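Local coordinates for DUF655 domain-containing protein (Archaeoglobus fulgidus, PDB 2I5H), which is of unknown function but probably binds nucleic acid, pairing an antiparallel beta sheet with a helical helix-hairpin-helix-like region, at residues V48-F53 with V105-I110. Sequence-based numbering, arbitrary orientation.
Sequences VGERNF and VIEHII
Ile109 overlaps the hairpin turn at the end of strand 44-49, with 78 Å² of its surface covered by residues 48-53. Its CB points toward the turn, and the side chain is in the mt rotamer. Ile109 CG2 lies 3.5 Å from Glu50 O and 3.8 Å from Phe53 CE1. Ile109 CD1 lies 4.0 Å from Val48 CG1.

Residues 105-110 are regular helix, part of helix 96-111; Ile109 N donates a hydrogen bond to Val105 O (2.9 Å) and Ile110 N one to Ile106 O (3.0 Å). Val48 and Gly49 are extended. The chain then turns through Glu50, Arg51 and Asn52, and a weak hydrogen bond from Phe53 N to Gly49 O (3.0 Å) spans the turn. Phe53 has left-handed backbone angles (59/39). Its m rotamer sets the ring against the helix, oblique to three methyls. Phe53 CE1 is 3.8 Å from Ile106 CG2, and Phe53 CZ is 4.1 Å from Ile110 CG2. Val48, with chi1 p, puts CG1 3.6 Å from Val105 CG1.

The CA atoms of Glu50 and Ile109 are 6.2 Å apart, and those of Phe53 and Ile106 7.8 Å. No hydrogen bond crosses the interface. It is apolar packing of a beta-hairpin turn on one helix face, formed by Val105, Ile106, Ile109 and Ile110, and it buries 291 Å².

Glu50 makes a salt bridge with Arg71. Tyr22 of strand 20-27 touches Val105 and Ile109. The turn after strand 44-49 thus meets helix 96-111, with helix 173-186 (Ile181 on Phe53 and Ile106) and helix 114-121 (Tyr117 on Phe53 and Ile110) beside it.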
ATOM      1  N   VAL A  48      -3.142  -4.676  -5.103  1.00 14.88           N
ATOM      2  CA  VAL A  48      -2.210  -4.491  -4.004  1.00 14.67           C
ATOM      3  C   VAL A  48      -2.867  -5.048  -2.741  1.00 16.47           C
ATOM      4  O   VAL A  48      -4.004  -4.694  -2.420  1.00 14.70           O
ATOM      5  CB  VAL A  48      -1.816  -2.986  -3.826  1.00 15.46           C
ATOM      6  CG1 VAL A  48      -3.053  -2.112  -3.588  1.00 17.15           C
ATOM      7  CG2 VAL A  48      -0.835  -2.843  -2.675  1.00 16.05           C
ATOM      8  N   GLY A  49      -2.166  -5.956  -2.063  1.00 15.66           N
ATOM      9  CA  GLY A  49      -2.686  -6.564  -0.842  1.00 18.54           C
ATOM     10  C   GLY A  49      -2.898  -5.562   0.280  1.00 19.37           C
ATOM     11  O   GLY A  49      -2.063  -4.685   0.497  1.00 18.75           O
ATOM     12  N   GLU A  50      -4.003  -5.691   1.014  1.00 21.19           N
ATOM     13  CA  GLU A  50      -4.292  -4.741   2.088  1.00 23.54           C
ATOM     14  C   GLU A  50      -3.504  -4.936   3.381  1.00 24.18           C
ATOM     15  O   GLU A  50      -3.464  -4.038   4.217  1.00 26.35           O
ATOM     16  CB  GLU A  50      -5.794  -4.723   2.418  1.00 26.21           C
ATOM     17  CG  GLU A  50      -6.380  -6.049   2.868  1.00 29.41           C
ATOM     18  CD  GLU A  50      -7.751  -5.895   3.533  1.00 30.92           C
ATOM     19  OE1 GLU A  50      -8.508  -4.977   3.156  1.00 29.91           O
ATOM     20  OE2 GLU A  50      -8.075  -6.704   4.425  1.00 30.56           O
ATOM     21  N   ARG A  51      -2.866  -6.086   3.544  1.00 26.03           N
ATOM     22  CA  ARG A  51      -2.114  -6.343   4.767  1.00 27.85           C
ATOM     23  C   ARG A  51      -0.635  -5.966   4.669  1.00 27.06           C
ATOM     24  O   ARG A  51      -0.123  -5.192   5.486  1.00 26.37           O
ATOM     25  CB  ARG A  51      -2.239  -7.820   5.153  1.00 31.20           C
ATOM     26  CG  ARG A  51      -1.503  -8.199   6.429  1.00 35.62           C
ATOM     27  CD  ARG A  51      -1.642  -9.688   6.716  1.00 40.55           C
ATOM     28  NE  ARG A  51      -3.034 -10.070   6.938  1.00 45.31           N
ATOM     29  CZ  ARG A  51      -3.756  -9.693   7.989  1.00 47.27           C
ATOM     30  NH1 ARG A  51      -3.221  -8.920   8.925  1.00 48.80           N
ATOM     31  NH2 ARG A  51      -5.017 -10.088   8.102  1.00 49.03           N
ATOM     32  N   ASN A  52       0.042  -6.510   3.662  1.00 24.98           N
ATOM     33  CA  ASN A  52       1.470  -6.259   3.473  1.00 25.45           C
ATOM     34  C   ASN A  52       1.800  -5.517   2.183  1.00 23.06           C
ATOM     35  O   ASN A  52       2.970  -5.370   1.829  1.00 22.85           O
ATOM     36  CB  ASN A  52       2.217  -7.592   3.511  1.00 29.22           C
ATOM     37  CG  ASN A  52       1.950  -8.369   4.791  1.00 33.51           C
ATOM     38  OD1 ASN A  52       1.922  -9.597   4.791  1.00 37.36           O
ATOM     39  ND2 ASN A  52       1.759  -7.650   5.891  1.00 35.66           N
ATOM     40  N   PHE A  53       0.763  -5.060   1.484  1.00 21.38           N
ATOM     41  CA  PHE A  53       0.927  -4.315   0.239  1.00 19.75           C
ATOM     42  C   PHE A  53       1.662  -5.081  -0.852  1.00 20.15           C
ATOM     43  O   PHE A  53       2.451  -4.519  -1.617  1.00 18.92           O
ATOM     44  CB  PHE A  53       1.612  -2.986   0.541  1.00 19.93           C
ATOM     45  CG  PHE A  53       0.871  -2.170   1.554  1.00 21.45           C
ATOM     46  CD1 PHE A  53      -0.245  -1.422   1.184  1.00 22.43           C
ATOM     47  CD2 PHE A  53       1.230  -2.222   2.898  1.00 21.24           C
ATOM     48  CE1 PHE A  53      -0.997  -0.741   2.143  1.00 23.53           C
ATOM     49  CE2 PHE A  53       0.485  -1.546   3.864  1.00 23.73           C
ATOM     50  CZ  PHE A  53      -0.632  -0.804   3.484  1.00 23.94           C
ATOM     51  N   VAL A 105      -4.490   4.324  -3.739  1.00 17.97           N
ATOM     52  CA  VAL A 105      -5.068   3.098  -3.208  1.00 19.05           C
ATOM     53  C   VAL A 105      -4.443   2.749  -1.851  1.00 20.09           C
ATOM     54  O   VAL A 105      -5.148   2.358  -0.921  1.00 20.99           O
ATOM     55  CB  VAL A 105      -4.893   1.936  -4.216  1.00 17.75           C
ATOM     56  CG1 VAL A 105      -5.411   0.635  -3.632  1.00 17.62           C
ATOM     57  CG2 VAL A 105      -5.654   2.260  -5.501  1.00 19.44           C
ATOM     58  N   ILE A 106      -3.128   2.902  -1.730  1.00 19.75           N
ATOM     59  CA  ILE A 106      -2.465   2.619  -0.459  1.00 20.08           C
ATOM     60  C   ILE A 106      -3.023   3.553   0.618  1.00 20.83           C
ATOM     61  O   ILE A 106      -3.275   3.135   1.749  1.00 21.67           O
ATOM     62  CB  ILE A 106      -0.936   2.814  -0.561  1.00 19.90           C
ATOM     63  CG1 ILE A 106      -0.331   1.703  -1.426  1.00 19.07           C
ATOM     64  CG2 ILE A 106      -0.310   2.795   0.832  1.00 21.37           C
ATOM     65  CD1 ILE A 106       1.163   1.837  -1.649  1.00 20.11           C
ATOM     66  N   GLU A 107      -3.223   4.816   0.259  1.00 22.13           N
ATOM     67  CA  GLU A 107      -3.760   5.798   1.196  1.00 24.52           C
ATOM     68  C   GLU A 107      -5.143   5.355   1.663  1.00 24.53           C
ATOM     69  O   GLU A 107      -5.480   5.471   2.838  1.00 25.23           O
ATOM     70  CB  GLU A 107      -3.844   7.167   0.525  1.00 26.75           C
ATOM     71  CG  GLU A 107      -4.275   8.294   1.446  1.00 31.74           C
ATOM     72  CD  GLU A 107      -4.342   9.625   0.724  1.00 34.05           C
ATOM     73  OE1 GLU A 107      -5.150   9.744  -0.219  1.00 36.66           O
ATOM     74  OE2 GLU A 107      -3.582  10.546   1.092  1.00 37.23           O
ATOM     75  N   HIS A 108      -5.936   4.839   0.729  1.00 24.87           N
ATOM     76  CA  HIS A 108      -7.279   4.360   1.026  1.00 26.14           C
ATOM     77  C   HIS A 108      -7.199   3.224   2.037  1.00 26.97           C
ATOM     78  O   HIS A 108      -7.941   3.192   3.019  1.00 26.50           O
ATOM     79  CB  HIS A 108      -7.945   3.856  -0.259  1.00 27.99           C
ATOM     80  CG  HIS A 108      -9.348   3.373  -0.067  1.00 30.61           C
ATOM     81  ND1 HIS A 108     -10.408   4.227   0.153  1.00 31.04           N
ATOM     82  CD2 HIS A 108      -9.868   2.123  -0.068  1.00 32.08           C
ATOM     83  CE1 HIS A 108     -11.519   3.524   0.278  1.00 32.54           C
ATOM     84  NE2 HIS A 108     -11.219   2.244   0.148  1.00 32.64           N
ATOM     85  N   ILE A 109      -6.289   2.289   1.784  1.00 24.78           N
ATOM     86  CA  ILE A 109      -6.097   1.137   2.655  1.00 24.86           C
ATOM     87  C   ILE A 109      -5.728   1.521   4.089  1.00 25.80           C
ATOM     88  O   ILE A 109      -6.330   1.029   5.042  1.00 27.14           O
ATOM     89  CB  ILE A 109      -5.002   0.205   2.088  1.00 23.46           C
ATOM     90  CG1 ILE A 109      -5.467  -0.377   0.748  1.00 23.86           C
ATOM     91  CG2 ILE A 109      -4.697  -0.917   3.074  1.00 22.17           C
ATOM     92  CD1 ILE A 109      -4.399  -1.169   0.020  1.00 23.09           C
ATOM     93  N   ILE A 110      -4.745   2.398   4.252  1.00 27.10           N
ATOM     94  CA  ILE A 110      -4.338   2.782   5.599  1.00 30.15           C
ATOM     95  C   ILE A 110      -5.438   3.534   6.347  1.00 31.43           C
ATOM     96  O   ILE A 110      -5.535   3.437   7.570  1.00 31.78           O
ATOM     97  CB  ILE A 110      -3.050   3.629   5.583  1.00 30.94           C
ATOM     98  CG1 ILE A 110      -3.268   4.913   4.786  1.00 32.18           C
ATOM     99  CG2 ILE A 110      -1.908   2.810   4.988  1.00 30.08           C
ATOM    100  CD1 ILE A 110      -2.075   5.847   4.803  1.00 35.20           C
TER